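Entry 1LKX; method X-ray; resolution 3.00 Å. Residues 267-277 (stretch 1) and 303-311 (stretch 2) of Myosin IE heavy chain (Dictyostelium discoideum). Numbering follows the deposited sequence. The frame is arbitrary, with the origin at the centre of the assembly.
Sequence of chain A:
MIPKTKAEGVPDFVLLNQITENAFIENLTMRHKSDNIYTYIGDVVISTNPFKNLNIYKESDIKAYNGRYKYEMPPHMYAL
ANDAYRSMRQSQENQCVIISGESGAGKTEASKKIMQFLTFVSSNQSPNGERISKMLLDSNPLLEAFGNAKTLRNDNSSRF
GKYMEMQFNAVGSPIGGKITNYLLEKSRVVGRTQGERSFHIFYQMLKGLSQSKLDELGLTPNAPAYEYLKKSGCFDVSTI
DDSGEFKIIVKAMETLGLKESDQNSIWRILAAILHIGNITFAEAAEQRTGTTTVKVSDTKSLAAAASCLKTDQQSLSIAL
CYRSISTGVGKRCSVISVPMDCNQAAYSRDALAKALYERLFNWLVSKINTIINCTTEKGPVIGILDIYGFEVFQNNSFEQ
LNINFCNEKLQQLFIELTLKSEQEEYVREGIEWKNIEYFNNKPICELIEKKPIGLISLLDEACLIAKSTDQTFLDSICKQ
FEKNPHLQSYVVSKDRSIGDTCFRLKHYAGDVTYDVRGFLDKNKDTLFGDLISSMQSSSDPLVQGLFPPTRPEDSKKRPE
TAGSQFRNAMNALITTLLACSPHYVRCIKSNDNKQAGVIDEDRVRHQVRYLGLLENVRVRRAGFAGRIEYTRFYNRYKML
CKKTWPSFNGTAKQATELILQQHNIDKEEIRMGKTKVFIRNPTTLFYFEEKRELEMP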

# COMPACT_ATOMS: atom_id res chain seq x y z
N TRP A 267 -20.79 -14.51 -3.47
CA TRP A 267 -20.41 -15.68 -4.24
C TRP A 267 -20.92 -15.64 -5.68
O TRP A 267 -20.19 -15.98 -6.61
N ARG A 268 -22.17 -15.23 -5.85
CA ARG A 268 -22.76 -15.16 -7.18
C ARG A 268 -21.93 -14.30 -8.10
O ARG A 268 -21.57 -14.73 -9.20
N ILE A 269 -21.62 -13.08 -7.66
CA ILE A 269 -20.82 -12.17 -8.47
C ILE A 269 -19.47 -12.79 -8.84
O ILE A 269 -19.04 -12.68 -9.98
N LEU A 270 -18.81 -13.44 -7.89
CA LEU A 270 -17.54 -14.06 -8.23
C LEU A 270 -17.77 -15.15 -9.28
O LEU A 270 -17.03 -15.24 -10.26
N ALA A 271 -18.82 -15.95 -9.08
CA ALA A 271 -19.14 -17.03 -10.02
C ALA A 271 -19.50 -16.47 -11.41
O ALA A 271 -19.18 -17.08 -12.44
N ALA A 272 -20.15 -15.32 -11.42
CA ALA A 272 -20.53 -14.66 -12.66
C ALA A 272 -19.28 -14.25 -13.42
O ALA A 272 -19.18 -14.48 -14.63
N ILE A 273 -18.33 -13.66 -12.71
CA ILE A 273 -17.08 -13.22 -13.32
C ILE A 273 -16.37 -14.42 -13.92
O ILE A 273 -15.79 -14.34 -14.99
N LEU A 274 -16.43 -15.54 -13.21
CA LEU A 274 -15.80 -16.76 -13.69
C LEU A 274 -16.48 -17.27 -14.96
O LEU A 274 -15.81 -17.72 -15.89
N HIS A 275 -17.81 -17.20 -14.99
CA HIS A 275 -18.53 -17.64 -16.17
C HIS A 275 -18.29 -16.68 -17.32
O HIS A 275 -18.02 -17.10 -18.43
N ILE A 276 -18.37 -15.38 -17.04
CA ILE A 276 -18.15 -14.38 -18.08
C ILE A 276 -16.85 -14.68 -18.82
O ILE A 276 -16.76 -14.52 -20.04
N GLY A 277 -15.84 -15.11 -18.08
CA GLY A 277 -14.56 -15.41 -18.69
C GLY A 277 -14.56 -16.55 -19.68
O GLY A 277 -13.62 -16.69 -20.47
N ALA A 303 -25.28 -18.18 -20.30
CA ALA A 303 -26.52 -18.44 -19.59
C ALA A 303 -26.26 -18.47 -18.09
O ALA A 303 -27.03 -17.93 -17.31
N ALA A 304 -25.16 -19.12 -17.72
CA ALA A 304 -24.77 -19.23 -16.32
C ALA A 304 -24.42 -17.86 -15.75
O ALA A 304 -24.78 -17.54 -14.61
N ALA A 305 -23.73 -17.05 -16.54
CA ALA A 305 -23.33 -15.71 -16.14
C ALA A 305 -24.54 -14.83 -15.85
O ALA A 305 -24.61 -14.17 -14.81
N ALA A 306 -25.50 -14.82 -16.78
CA ALA A 306 -26.73 -14.03 -16.63
C ALA A 306 -27.57 -14.61 -15.50
O ALA A 306 -28.35 -13.92 -14.85
N SER A 307 -27.39 -15.91 -15.27
CA SER A 307 -28.09 -16.63 -14.21
C SER A 307 -27.65 -16.11 -12.85
O SER A 307 -28.49 -15.80 -12.00
N CYS A 308 -26.34 -16.00 -12.64
CA CYS A 308 -25.80 -15.51 -11.38
C CYS A 308 -26.04 -14.02 -11.20
O CYS A 308 -26.37 -13.56 -10.10
N LEU A 309 -25.87 -13.26 -12.27
CA LEU A 309 -26.06 -11.82 -12.21
C LEU A 309 -27.53 -11.48 -12.11
O LEU A 309 -27.89 -10.33 -11.84
N LYS A 310 -28.39 -12.48 -12.32
CA LYS A 310 -29.83 -12.30 -12.26
C LYS A 310 -30.36 -11.21 -13.20
O LYS A 310 -31.06 -10.29 -12.78
N THR A 311 -30.02 -11.33 -14.48
CA THR A 311 -30.46 -10.38 -15.51
C THR A 311 -30.91 -11.15 -16.75
O THR A 311 -30.72 -12.36 -16.85

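Two helices, 267-276 and 303-309, run nearly antiparallel, their N-to-C directions 161° apart, and their axes approach to 8.1 Å. The small residues Ala 272 and Ala 305 lie where the backbones come nearest, their CA atoms 4.6 Å apart. Ala 272 points its CB toward the partner helix, where it lies 3.9 Å from Cys 308 CB and 3.6 Å from Leu 309 CD2. Leu 309 sets out with its CA-to-CB bond away from the first helix, but chi1 m and chi2 t bring its end back to Ala 272.

Cys 308 is the knob of this contact. Its CB points toward the first helix, and the side chain, chi1 m, sits in the hole formed by Arg 268, Ala 271, Ala 272 and His 275. Cys 308 CB lies 3.6 Å from Arg 268 O, and its SG lies 4.0 Å from Ala 271 CB. The two alanines keep the hole open, and the sulfur suits so apolar a pocket.

One turn further along, Ile 276 (m, t) leaves its helix sideways, yet its end comes nearer the second helix: CG1 is 4.0 Å from Ala 305 CB, and CD1 is 4.4 Å from Leu 309 CD1. Its branched chain thus extends the apolar layer beyond Ala 272.

His 275, chi1 m and chi2 144°, brings an aromatic surface into this setting. Ala 304 CB lies over one face of the imidazole, 3.4 Å from the centroid of the His 275 ring, in a CH-pi contact that a small methyl can make at close range. Cys 308 SG instead lies at the ring edge, 4.0 Å from His 275 ND1. The NE2 atom of His 275 is hydrogen-bonded elsewhere in the structure, so the buried ring is not left wholly without a polar partner.

At the other end, the contact passes to charged side chains. Arg 268 (chi1 m, chi2 t) has its CA-to-CB bond toward the second helix, and Lys 310, just beyond that helix with positive phi, lays its CE over one face of the guanidinium, 3.8 Å from Arg 268 NE. Arg 268 NE and Lys 310 NZ are 4.1 Å apart, a pair of like charges with no attraction between them; the packing here is that of the lysine's aliphatic chain on the guanidinium face. No hydrogen bond is assigned between the two stretches.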

# COMPACT_ATOMS: atom_id res chain seq x y z
CB TRP A 267 -20.91 -16.94 -3.56
CG TRP A 267 -20.30 -17.18 -2.22
CD1 TRP A 267 -20.81 -17.97 -1.24
CD2 TRP A 267 -19.07 -16.64 -1.71
NE1 TRP A 267 -19.98 -17.95 -0.14
CE2 TRP A 267 -18.91 -17.14 -0.41
CE3 TRP A 267 -18.10 -15.77 -2.23
CZ2 TRP A 267 -17.81 -16.81 0.39
CZ3 TRP A 267 -17.01 -15.45 -1.44
CH2 TRP A 267 -16.87 -15.97 -0.14
CB ARG A 268 -24.19 -14.63 -7.11
CG ARG A 268 -25.13 -15.53 -6.33
CD ARG A 268 -26.58 -15.34 -6.73
NE ARG A 268 -27.41 -15.06 -5.57
CZ ARG A 268 -27.52 -13.86 -5.02
NH1 ARG A 268 -26.85 -12.84 -5.54
NH2 ARG A 268 -28.28 -13.69 -3.94
CB ILE A 269 -20.59 -10.84 -7.74
CG1 ILE A 269 -21.90 -10.06 -7.73
CG2 ILE A 269 -19.51 -10.03 -8.42
CD1 ILE A 269 -21.85 -8.80 -6.92
CB LEU A 270 -16.87 -14.65 -7.00
CG LEU A 270 -16.23 -13.67 -6.02
CD1 LEU A 270 -15.43 -14.47 -5.02
CD2 LEU A 270 -15.33 -12.68 -6.74
CB ALA A 271 -20.29 -17.86 -9.48
CB ALA A 272 -21.37 -13.44 -12.35
CB ILE A 273 -16.16 -12.53 -12.29
CG1 ILE A 273 -16.81 -11.21 -11.84
CG2 ILE A 273 -14.79 -12.26 -12.90
CD1 ILE A 273 -16.16 -10.58 -10.65
CB LEU A 274 -15.84 -17.84 -12.62
CG LEU A 274 -14.87 -17.67 -11.46
CD1 LEU A 274 -14.88 -18.94 -10.62
CD2 LEU A 274 -13.49 -17.41 -12.01
CB HIS A 275 -20.02 -17.77 -15.86
CG HIS A 275 -20.36 -19.00 -15.07
ND1 HIS A 275 -21.34 -19.02 -14.10
CD2 HIS A 275 -19.85 -20.25 -15.11
CE1 HIS A 275 -21.41 -20.23 -13.58
NE2 HIS A 275 -20.51 -21.00 -14.17
CB ILE A 276 -18.05 -12.96 -17.48
CG1 ILE A 276 -19.40 -12.55 -16.87
CG2 ILE A 276 -17.64 -11.97 -18.55
CD1 ILE A 276 -19.38 -11.18 -16.19
CB ALA A 303 -27.10 -19.76 -20.04
CB ALA A 304 -23.58 -20.17 -16.21
CB ALA A 305 -22.48 -15.08 -17.22
CB ALA A 306 -27.51 -14.03 -17.93
CB SER A 307 -27.76 -18.13 -14.33
OG SER A 307 -28.21 -18.86 -13.21
CB CYS A 308 -24.29 -15.79 -11.31
SG CYS A 308 -23.82 -17.53 -11.39
CB LEU A 309 -25.46 -11.15 -13.44
CG LEU A 309 -23.93 -11.18 -13.51
CD1 LEU A 309 -23.46 -10.56 -14.81
CD2 LEU A 309 -23.36 -10.44 -12.33
CB LYS A 310 -30.27 -11.98 -10.83
CG LYS A 310 -30.08 -13.13 -9.85
CD LYS A 310 -30.77 -12.84 -8.52
CE LYS A 310 -30.44 -13.90 -7.47
NZ LYS A 310 -30.78 -15.27 -7.95
CB THR A 311 -29.33 -9.42 -15.97
OG1 THR A 311 -28.28 -10.17 -16.59
CG2 THR A 311 -28.76 -8.65 -14.80